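Local coordinates for putative phosphinothricin n-acetyltransferase (Acinetobacter baylyi, PDB 2JLM), which transfers acetyl groups, probably from acetyl-CoA to the amino groups of L-methionine sulfoximine and L-methionine sulfone, at the interface of chains A and B. Numbering follows the deposited sequence. Chains: chain A/B, Putative phosphinothricin n-acetyltransferase.

Contacts 1 and 2 are successive stretches of one ribbon, in which strand 7-14 of chain A runs parallel to strand 6-9 of chain B. Their C-alpha centres lie about 9 Å apart, and both include A:Thr8, B:Thr7 and B:Thr8. Contact 1 holds the N-terminal beginning of the ribbon, built largely from threonines, while contact 2 continues into leucine and phenylalanine packing. Because chain A is paired one residue out of step with chain B, equivalent residues play different parts, in keeping with an interface that is not an exact two-fold. Together the contacts join two subunits of the deposited six-chain assembly edge to edge.

Contact 1: the interface of chains A and B. Residues chain A 2, 6-8; chain B 4-8.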
# COMPACT_ATOMS: atom_id res chain seq x y z
N PHE A 2 24.32 7.44 -31.39
CA PHE A 2 23.04 8.15 -31.38
C PHE A 2 23.20 9.65 -31.15
O PHE A 2 24.28 10.12 -30.77
CB PHE A 2 22.11 7.58 -30.31
CG PHE A 2 21.61 6.21 -30.63
CD1 PHE A 2 20.44 6.04 -31.34
CD2 PHE A 2 22.31 5.09 -30.22
CE1 PHE A 2 19.97 4.78 -31.63
CE2 PHE A 2 21.85 3.82 -30.51
CZ PHE A 2 20.67 3.67 -31.22
N THR A 6 18.63 11.67 -33.92
CA THR A 6 18.33 10.29 -34.33
C THR A 6 17.53 9.50 -33.30
O THR A 6 17.06 8.40 -33.60
CB THR A 6 19.62 9.49 -34.67
OG1 THR A 6 20.56 9.59 -33.60
CG2 THR A 6 20.24 10.00 -35.97
N THR A 7 17.39 10.04 -32.09
CA THR A 7 16.70 9.29 -31.04
C THR A 7 15.99 10.15 -29.99
O THR A 7 16.46 11.23 -29.62
CB THR A 7 17.64 8.31 -30.32
OG1 THR A 7 16.87 7.35 -29.59
CG2 THR A 7 18.57 9.05 -29.36
N THR A 8 14.84 9.65 -29.54
CA THR A 8 14.13 10.26 -28.42
C THR A 8 14.49 9.51 -27.16
O THR A 8 14.21 8.31 -27.03
CB THR A 8 12.61 10.19 -28.61
OG1 THR A 8 12.23 10.99 -29.73
CG2 THR A 8 11.91 10.72 -27.35
N PRO B 4 13.41 12.42 -35.46
CA PRO B 4 14.04 11.19 -34.97
C PRO B 4 13.16 9.96 -35.17
O PRO B 4 11.95 10.02 -34.93
CB PRO B 4 14.22 11.46 -33.46
CG PRO B 4 14.16 12.95 -33.32
CD PRO B 4 13.22 13.42 -34.40
N SER B 5 13.76 8.85 -35.62
CA SER B 5 13.02 7.62 -35.89
C SER B 5 13.02 6.66 -34.69
O SER B 5 12.18 5.76 -34.63
CB SER B 5 13.59 6.91 -37.14
N THR B 6 13.93 6.87 -33.74
CA THR B 6 14.17 5.92 -32.64
C THR B 6 13.71 6.40 -31.25
O THR B 6 13.57 7.59 -31.01
CB THR B 6 15.68 5.54 -32.56
OG1 THR B 6 16.06 4.83 -33.74
CG2 THR B 6 15.95 4.65 -31.36
N THR B 7 13.47 5.44 -30.35
CA THR B 7 13.38 5.72 -28.92
C THR B 7 14.50 5.02 -28.15
O THR B 7 14.87 3.88 -28.45
CB THR B 7 12.05 5.23 -28.30
OG1 THR B 7 11.56 4.10 -29.04
CG2 THR B 7 11.01 6.34 -28.31
N THR B 8 15.03 5.71 -27.15
CA THR B 8 16.01 5.12 -26.25
C THR B 8 15.50 5.28 -24.81
O THR B 8 15.24 6.39 -24.35
CB THR B 8 17.40 5.78 -26.42
OG1 THR B 8 17.90 5.48 -27.73
CG2 THR B 8 18.38 5.26 -25.38
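A:Thr7 and A:Thr8, at the beginning of strand 7-14 of chain A, run parallel to B:Thr6 to B:Thr8 of strand 6-9 of chain B, with the N-terminal loops around A:Phe2 and B:Pro4 flanking the pairing. A:Thr7 stands opposite B:Thr6, and A:Thr8 opposite B:Thr7. The backbone of A:Thr8 grips both sides of B:Thr7: its N donates to B:Thr6 O at 2.8 Å, and its carbonyl O accepts B:Thr8 N at 2.7 Å. The bond from B:Thr6 N to A:Thr6 O is weak at 3.5 Å, and the pairing may be looser at this end.

On one face of the ribbon, the hydroxyls of A:Thr7 and B:Thr8 meet tip to tip, OG1 to OG1 at 2.8 Å, in a hydrogen bond whose direction is not settled. In A:Thr7 the OG1 is anti to the backbone N (chi1 -163°), which carries the hydroxyl toward B:Thr8 and puts its methyl in the crowded position between N and carbonyl carbon. The two side chains cross at about a right angle. B:Thr6 has its OG1 beside the backbone N (chi1 -65°) and its methyl CG2 anti to that N, which brings CG2 beside this pair, 3.4 Å from A:Thr7 OG1. The same CG2 touches the ring rim of A:Phe2, whose CE1 comes within 4.0 Å, so that hydroxyl and aromatic rim are neighbours on adjacent sides of the methyl. B:Pro4 adds apolar packing alongside the chain A backbone, its CB 4.1 Å from A:Thr7 CA.

The site begins the inter-chain parallel pairing, already with the one-residue offset that continues along the ribbon. A side-chain hydrogen bond reinforces the backbone ladder here, which may help hold two subunits together if the deposited assembly reflects the biological one.

Contact 2: the interface of chains A and B. Residues chain A 8-12; chain B 7-10.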
# COMPACT_ATOMS: atom_id res chain seq x y z
N THR A 8 14.84 9.65 -29.54
CA THR A 8 14.13 10.26 -28.42
C THR A 8 14.49 9.51 -27.16
O THR A 8 14.21 8.31 -27.03
CB THR A 8 12.61 10.19 -28.61
OG1 THR A 8 12.23 10.99 -29.73
CG2 THR A 8 11.91 10.72 -27.35
N LEU A 9 15.11 10.21 -26.23
CA LEU A 9 15.43 9.65 -24.93
C LEU A 9 14.18 9.77 -24.06
O LEU A 9 13.52 10.81 -24.06
CB LEU A 9 16.59 10.41 -24.30
CG LEU A 9 17.31 9.75 -23.13
CD1 LEU A 9 18.04 8.52 -23.62
CD2 LEU A 9 18.27 10.73 -22.49
N PHE A 10 13.85 8.71 -23.34
CA PHE A 10 12.68 8.76 -22.47
C PHE A 10 12.85 7.85 -21.27
O PHE A 10 13.64 6.90 -21.30
CB PHE A 10 11.41 8.34 -23.23
CG PHE A 10 11.25 6.86 -23.37
CD1 PHE A 10 10.50 6.14 -22.45
CD2 PHE A 10 11.87 6.17 -24.41
CE1 PHE A 10 10.35 4.77 -22.58
CE2 PHE A 10 11.73 4.81 -24.53
CZ PHE A 10 10.97 4.11 -23.62
N ARG A 11 12.11 8.15 -20.21
CA ARG A 11 12.12 7.34 -19.00
C ARG A 11 10.69 7.05 -18.58
O ARG A 11 9.76 7.72 -19.02
CB ARG A 11 12.83 8.08 -17.87
CG ARG A 11 12.03 9.27 -17.35
CD ARG A 11 12.79 10.06 -16.31
NE ARG A 11 12.31 11.44 -16.23
CZ ARG A 11 11.56 11.91 -15.24
NH1 ARG A 11 11.24 11.13 -14.21
NH2 ARG A 11 11.15 13.18 -15.26
N PHE A 12 10.52 6.06 -17.70
CA PHE A 12 9.22 5.71 -17.16
C PHE A 12 8.92 6.55 -15.94
O PHE A 12 9.82 6.89 -15.18
CB PHE A 12 9.15 4.23 -16.80
CG PHE A 12 9.09 3.31 -17.99
CD1 PHE A 12 9.94 2.22 -18.08
CD2 PHE A 12 8.18 3.55 -19.01
CE1 PHE A 12 9.88 1.38 -19.18
CE2 PHE A 12 8.11 2.71 -20.11
CZ PHE A 12 8.96 1.63 -20.20
N THR B 7 13.47 5.44 -30.35
CA THR B 7 13.38 5.72 -28.92
C THR B 7 14.50 5.02 -28.15
O THR B 7 14.87 3.88 -28.45
CB THR B 7 12.05 5.23 -28.30
OG1 THR B 7 11.56 4.10 -29.04
CG2 THR B 7 11.01 6.34 -28.31
N THR B 8 15.03 5.71 -27.15
CA THR B 8 16.01 5.12 -26.25
C THR B 8 15.50 5.28 -24.81
O THR B 8 15.24 6.39 -24.35
CB THR B 8 17.40 5.78 -26.42
OG1 THR B 8 17.90 5.48 -27.73
CG2 THR B 8 18.38 5.26 -25.38
N LEU B 9 15.30 4.16 -24.13
CA LEU B 9 14.85 4.20 -22.74
C LEU B 9 16.05 4.32 -21.83
O LEU B 9 17.07 3.69 -22.07
CB LEU B 9 14.09 2.92 -22.37
CG LEU B 9 13.96 2.66 -20.87
CD1 LEU B 9 12.88 3.55 -20.24
CD2 LEU B 9 13.68 1.21 -20.59
N PHE B 10 15.93 5.13 -20.78
CA PHE B 10 16.86 5.01 -19.67
C PHE B 10 16.12 4.79 -18.36
O PHE B 10 15.06 5.35 -18.14
CB PHE B 10 17.84 6.20 -19.59
CG PHE B 10 17.22 7.49 -19.14
CD1 PHE B 10 17.48 8.00 -17.87
CD2 PHE B 10 16.42 8.23 -20.00
CE1 PHE B 10 16.93 9.20 -17.46
CE2 PHE B 10 15.87 9.44 -19.59
CZ PHE B 10 16.13 9.92 -18.32
O HOH W 1 12.54 4.78 -16.76
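A:Leu9 to A:Phe12 of strand 7-14 in chain A lie against B:Thr8 and B:Leu9 of strand 6-9 in chain B and B:Phe10 in the loop just beyond it. The parallel ladder continues past the shared threonine bond: A:Phe10 N donates to B:Thr8 O at 2.9 Å, and B:Phe10 N returns a bond of 2.9 Å to A:Phe10 O. Beyond them the strands part enough for water 1 to step in, bound to A:Phe12 N at 2.6 Å and to B:Phe10 O at 2.9 Å, so the water takes over where direct pairing stops.

The two faces of the ribbon carry different packing. On one, the ring of A:Phe10 has its outer end beneath B:Leu9, which crosses it obliquely with its CA over one face near the rim and its CB 3.6 Å from A:Phe10 CZ. The B:Leu9 methyl CD1 reaches on to the face of A:Phe12, 3.8 Å from its CE1, while the edge of the A:Phe10 ring receives A:Phe12 CE2 in plane. One leucine thereby bridges two phenylalanines of the partner.

On the other face, B:Phe10 has its CG between its own N and carbonyl carbon (chi1 71°), and its ring lies over chain A, between A:Leu9 and A:Arg11. A:Leu9 CG meets the ring at CD2, 3.6 Å away, the two side chains crossing at about a right angle. The CB of A:Arg11 sits over a face in a CH-pi contact, 4.0 Å from the centroid of the B:Phe10 ring. CB and CD of A:Arg11 do the touching, the side chain lying alongside the ring and pointing the same way, with the guanidinium turned 50° from the ring plane and standing farther off.

Strand 7-14 is the first strand of the acetyltransferase (GNAT) fold and leads into helix 17-34; in the deposited assembly its edge is extended by the N-terminal strand of another copy.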